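Local coordinates for DNA translocase coupling protein (Clostridium perfringens, PDB 6O1W), which probably binds ATP and DNA and drives plasmid DNA transfer during conjugation as an FtsK/SpoIIIE-type translocase, at residues Lys103-Gln108 / Leu153-Ala158; Val111-Val114 / Gly120-Lys123. All coordinates share one frame; numbering follows the deposited sequence.

This chain is one piece of a longer membrane protein, and both contacts lie within its FtsK/SpoIIIE family region. Contact 2 joins the two strands of the hairpin 111-116/121-125, which forms one end of the ten-stranded mixed sheet. Contact 1 sets the loop before that hairpin against the C-terminal end of helix 142-155, the helix whose first residues complete the probable P-loop. Along the chain, contact 2 is nested inside the loop closed by contact 1. Their centres are about 12 Å apart and they touch directly, with the loop of contact 1 passing over the hairpin. Hairpin, loop and helix are thereby packed together at that end of what is probably the ATPase domain.

Contact 1: Lys103-Gln108 / Leu153-Ala158; sequences KYIEEQ and LLKQGA
At the NE2 end of Q156's carboxamide two carbonyls of the 103-108 loop lie off the same side of the amide plane. E106 O is met obliquely, 3.2 Å from Q156 NE2, in a weak hydrogen bond bent to 124°; Q108 O stands farther out, 3.6 Å from NE2, a near approach and not a bond. The amide's stronger partners are G110 N, bound by OE1, and V111 O, bound by NE2, and together they restrain its rotation. Glutamine suits this place: an extended chain beyond CG carries a donor and an acceptor to the strand entrance.

Farther from the amide, the contact is aliphatic. I105 CD1 meets K155 CE at 3.7 Å and K155 CG at 3.8 Å, the isoleucine running roughly perpendicular to the lysine. Bends at chi2 (-79°) and chi3 (-88°) curl the lysine methylenes around that methyl. Lysine's long chain can pack this way while its ammonium end stays at the surface. I105 also packs on W100.

Here helix 142-155 ends in a Schellman motif: A158 N bonds L153 O at 2.9 Å and G157 N bonds L154 O at 3.2 Å. G157, with positive phi, suits the C-prime place because a side chain would jam against the preceding carbonyl O. The chemistry implies a small surface contact in which methylene packing is joined by an amide whose firmer bonds go to G110 and to V111, where strand 111-116 begins.

Contact 2: Val111-Val114 / Gly120-Lys123; sequences VVVV and GNIK. With BGC (beta-D-glucopyranose), chain C.
I122 O receives one of the hydrogen bonds joining these strands: V114 N approaches at 3.0 Å with an N-H...O angle of 161°. Backbone bonds of V112 with I124 and I122 with G115 flank it. V113 CA adds a CA-H...O contact to I122 O at 3.4 Å. A second, K123 CA to V112 O at 3.3 Å, runs the other way across the antiparallel, non-hydrogen-bonded pair V113-K123.

V113 and K123 project together from the same face, flank to flank, and V113 CG1 also meets N121 CB at 3.7 Å. Lysine suits an exposed position on the outermost strand of the sheet in this chain: its methylenes pack, and NZ reaches a weak, long ion pair with E106. On the other face V114 CG2, set between its own backbone N and carbonyl carbon, presses on I122 CG2 at a tight 3.4 Å. Branched apolar residues suit this buried side, where F338 touches both.

K123 O comes within 3.3 Å of a bound glucose's O5, and I122 CD1 within 3.7 Å of its O2. V114 is about 6 Å, side chain to side chain, from A340, which contacts ATP in another structure of this protein; no nucleotide is bound here. The strands form an antiparallel beta hairpin ending a P-loop NTPase sheet.

Contact 1: Lys103-Gln108 / Leu153-Ala158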
loop_
_atom_site.group_PDB
_atom_site.type_symbol
_atom_site.label_atom_id
_atom_site.label_comp_id
_atom_site.label_asym_id
_atom_site.label_seq_id
_atom_site.Cartn_x
_atom_site.Cartn_y
_atom_site.Cartn_z
ATOM N N LYS A 103 8.769 9.522 -16.378
ATOM C CA LYS A 103 9.988 8.754 -16.668
ATOM C C LYS A 103 9.969 7.353 -16.023
ATOM O O LYS A 103 10.678 6.453 -16.500
ATOM C CB LYS A 103 11.248 9.534 -16.237
ATOM C CG LYS A 103 11.512 9.559 -14.730
ATOM C CD LYS A 103 12.833 10.241 -14.387
ATOM C CE LYS A 103 13.024 10.355 -12.894
ATOM N NZ LYS A 103 14.411 10.771 -12.546
ATOM N N TYR A 104 9.165 7.180 -14.941
ATOM C CA TYR A 104 9.007 5.920 -14.222
ATOM C C TYR A 104 8.106 4.906 -14.945
ATOM O O TYR A 104 8.172 3.721 -14.624
ATOM C CB TYR A 104 8.520 6.151 -12.782
ATOM C CG TYR A 104 9.440 7.011 -11.941
ATOM C CD1 TYR A 104 10.677 6.537 -11.519
ATOM C CD2 TYR A 104 9.033 8.260 -11.483
ATOM C CE1 TYR A 104 11.515 7.313 -10.718
ATOM C CE2 TYR A 104 9.862 9.047 -10.692
ATOM C CZ TYR A 104 11.107 8.573 -10.317
ATOM O OH TYR A 104 11.909 9.333 -9.508
ATOM N N ILE A 105 7.283 5.358 -15.912
ATOM C CA ILE A 105 6.378 4.491 -16.666
ATOM C C ILE A 105 7.160 3.373 -17.343
ATOM O O ILE A 105 8.102 3.644 -18.093
ATOM C CB ILE A 105 5.469 5.274 -17.658
ATOM C CG1 ILE A 105 4.435 6.104 -16.897
ATOM C CG2 ILE A 105 4.767 4.321 -18.648
ATOM C CD1 ILE A 105 3.695 7.068 -17.698
ATOM N N GLU A 106 6.775 2.121 -17.044
ATOM C CA GLU A 106 7.399 0.908 -17.574
ATOM C C GLU A 106 6.960 0.635 -18.980
ATOM O O GLU A 106 5.803 0.876 -19.347
ATOM C CB GLU A 106 7.065 -0.308 -16.702
ATOM C CG GLU A 106 7.591 -0.207 -15.279
ATOM C CD GLU A 106 9.098 -0.248 -15.107
ATOM O OE1 GLU A 106 9.726 -1.210 -15.599
ATOM O OE2 GLU A 106 9.649 0.673 -14.462
ATOM N N GLU A 107 7.886 0.069 -19.755
ATOM C CA GLU A 107 7.711 -0.321 -21.153
ATOM C C GLU A 107 6.868 -1.584 -21.218
ATOM O O GLU A 107 5.985 -1.709 -22.080
ATOM C CB GLU A 107 9.094 -0.499 -21.835
ATOM C CG GLU A 107 10.092 -1.407 -21.105
ATOM C CD GLU A 107 11.027 -0.818 -20.053
ATOM O OE1 GLU A 107 10.678 0.211 -19.426
ATOM O OE2 GLU A 107 12.112 -1.409 -19.843
ATOM N N GLN A 108 7.079 -2.484 -20.242
ATOM C CA GLN A 108 6.358 -3.737 -20.130
ATOM C C GLN A 108 4.905 -3.496 -19.685
ATOM O O GLN A 108 4.659 -2.975 -18.593
ATOM C CB GLN A 108 7.091 -4.674 -19.170
ATOM C CG GLN A 108 6.788 -6.153 -19.399
ATOM C CD GLN A 108 7.452 -7.009 -18.358
ATOM O OE1 GLN A 108 8.633 -6.848 -18.039
ATOM N NE2 GLN A 108 6.703 -7.937 -17.797
ATOM N N LEU A 153 -1.442 2.617 -16.128
ATOM C CA LEU A 153 -2.222 1.697 -16.947
ATOM C C LEU A 153 -2.969 2.387 -18.081
ATOM O O LEU A 153 -3.042 1.819 -19.168
ATOM C CB LEU A 153 -3.156 0.840 -16.097
ATOM C CG LEU A 153 -2.410 -0.056 -15.113
ATOM C CD1 LEU A 153 -3.377 -0.725 -14.153
ATOM C CD2 LEU A 153 -1.486 -1.051 -15.859
ATOM N N LEU A 154 -3.485 3.610 -17.850
ATOM C CA LEU A 154 -4.154 4.396 -18.907
ATOM C C LEU A 154 -3.134 4.739 -20.013
ATOM O O LEU A 154 -3.484 4.745 -21.193
ATOM C CB LEU A 154 -4.737 5.707 -18.323
ATOM C CG LEU A 154 -6.018 5.582 -17.487
ATOM C CD1 LEU A 154 -6.430 6.909 -16.947
ATOM C CD2 LEU A 154 -7.173 4.975 -18.305
ATOM N N LYS A 155 -1.866 4.989 -19.619
ATOM C CA LYS A 155 -0.736 5.281 -20.522
ATOM C C LYS A 155 -0.297 4.036 -21.269
ATOM O O LYS A 155 0.349 4.168 -22.289
ATOM C CB LYS A 155 0.474 5.871 -19.739
ATOM C CG LYS A 155 0.311 7.328 -19.321
ATOM C CD LYS A 155 0.575 8.285 -20.480
ATOM C CE LYS A 155 2.023 8.672 -20.629
ATOM N NZ LYS A 155 2.308 9.143 -22.006
ATOM N N GLN A 156 -0.635 2.824 -20.770
ATOM C CA GLN A 156 -0.309 1.565 -21.474
ATOM C C GLN A 156 -1.490 1.093 -22.291
ATOM O O GLN A 156 -1.427 0.016 -22.867
ATOM C CB GLN A 156 0.157 0.462 -20.520
ATOM C CG GLN A 156 1.419 0.847 -19.755
ATOM C CD GLN A 156 1.801 -0.121 -18.679
ATOM O OE1 GLN A 156 1.117 -1.105 -18.413
ATOM N NE2 GLN A 156 2.925 0.131 -18.046
ATOM N N GLY A 157 -2.550 1.901 -22.354
ATOM C CA GLY A 157 -3.726 1.586 -23.169
ATOM C C GLY A 157 -4.856 0.840 -22.483
ATOM O O GLY A 157 -5.769 0.369 -23.165
ATOM N N ALA A 158 -4.836 0.723 -21.141
ATOM C CA ALA A 158 -5.924 0.004 -20.445
ATOM C C ALA A 158 -7.245 0.786 -20.480
ATOM O O ALA A 158 -7.234 2.015 -20.660
ATOM C CB ALA A 158 -5.545 -0.255 -18.990
#

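Contact 2: Val111-Val114 / Gly120-Lys123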
loop_
_atom_site.group_PDB
_atom_site.type_symbol
_atom_site.label_atom_id
_atom_site.label_comp_id
_atom_site.label_asym_id
_atom_site.label_seq_id
_atom_site.Cartn_x
_atom_site.Cartn_y
_atom_site.Cartn_z
ATOM N N VAL A 111 3.019 -3.774 -15.973
ATOM C CA VAL A 111 3.999 -3.507 -14.919
ATOM C C VAL A 111 3.806 -2.058 -14.498
ATOM O O VAL A 111 3.821 -1.145 -15.346
ATOM C CB VAL A 111 5.490 -3.794 -15.325
ATOM C CG1 VAL A 111 6.450 -3.475 -14.178
ATOM C CG2 VAL A 111 5.681 -5.247 -15.743
ATOM N N VAL A 112 3.620 -1.857 -13.181
ATOM C CA VAL A 112 3.465 -0.539 -12.572
ATOM C C VAL A 112 4.513 -0.316 -11.465
ATOM O O VAL A 112 4.998 -1.275 -10.875
ATOM C CB VAL A 112 2.000 -0.272 -12.097
ATOM C CG1 VAL A 112 1.002 -0.462 -13.253
ATOM C CG2 VAL A 112 1.618 -1.147 -10.900
ATOM N N VAL A 113 4.872 0.951 -11.211
ATOM C CA VAL A 113 5.820 1.347 -10.176
ATOM C C VAL A 113 5.044 2.147 -9.105
ATOM O O VAL A 113 4.305 3.068 -9.455
ATOM C CB VAL A 113 7.031 2.133 -10.745
ATOM C CG1 VAL A 113 8.136 2.246 -9.703
ATOM C CG2 VAL A 113 7.575 1.467 -12.010
ATOM N N VAL A 114 5.214 1.812 -7.808
ATOM C CA VAL A 114 4.448 2.546 -6.789
ATOM C C VAL A 114 5.303 3.498 -5.905
ATOM O O VAL A 114 4.738 4.318 -5.189
ATOM C CB VAL A 114 3.557 1.619 -5.932
ATOM C CG1 VAL A 114 2.467 0.997 -6.803
ATOM C CG2 VAL A 114 4.374 0.540 -5.242
ATOM N N GLY A 120 16.368 0.162 -4.828
ATOM C CA GLY A 120 15.488 0.259 -5.994
ATOM C C GLY A 120 14.054 0.668 -5.733
ATOM O O GLY A 120 13.680 1.023 -4.610
ATOM N N ASN A 121 13.238 0.604 -6.792
ATOM C CA ASN A 121 11.827 0.961 -6.762
ATOM C C ASN A 121 10.936 -0.255 -6.587
ATOM O O ASN A 121 11.349 -1.388 -6.865
ATOM C CB ASN A 121 11.442 1.706 -8.036
ATOM C CG ASN A 121 12.085 3.063 -8.151
ATOM O OD1 ASN A 121 12.276 3.793 -7.171
ATOM N ND2 ASN A 121 12.431 3.433 -9.360
ATOM N N ILE A 122 9.723 -0.028 -6.102
ATOM C CA ILE A 122 8.785 -1.116 -5.931
ATOM C C ILE A 122 8.007 -1.249 -7.234
ATOM O O ILE A 122 7.352 -0.292 -7.639
ATOM C CB ILE A 122 7.852 -0.861 -4.709
ATOM C CG1 ILE A 122 8.651 -0.772 -3.385
ATOM C CG2 ILE A 122 6.710 -1.894 -4.646
ATOM C CD1 ILE A 122 9.064 -2.032 -2.715
ATOM N N LYS A 123 8.086 -2.430 -7.881
ATOM C CA LYS A 123 7.364 -2.731 -9.135
ATOM C C LYS A 123 6.364 -3.835 -8.890
ATOM O O LYS A 123 6.629 -4.747 -8.099
ATOM C CB LYS A 123 8.318 -3.131 -10.277
ATOM C CG LYS A 123 9.314 -2.030 -10.662
ATOM C CD LYS A 123 10.128 -2.365 -11.884
ATOM C CE LYS A 123 11.271 -1.395 -12.032
ATOM N NZ LYS A 123 12.206 -1.800 -13.116
HETATM C C2 BGC C . 10.062 -6.141 -3.728
HETATM C C3 BGC C . 11.116 -5.161 -4.227
HETATM C C4 BGC C . 11.407 -5.424 -5.699
HETATM C C5 BGC C . 10.173 -5.046 -6.511
HETATM C C6 BGC C . 10.106 -5.695 -7.882
HETATM C C1 BGC C . 8.986 -6.403 -4.789
HETATM O O1 BGC C . 9.158 -7.673 -5.315
HETATM O O2 BGC C . 9.455 -5.667 -2.530
HETATM O O3 BGC C . 12.307 -5.278 -3.454
HETATM O O4 BGC C . 12.528 -4.664 -6.149
HETATM O O5 BGC C . 8.961 -5.370 -5.797
HETATM O O6 BGC C . 9.748 -7.075 -7.856
#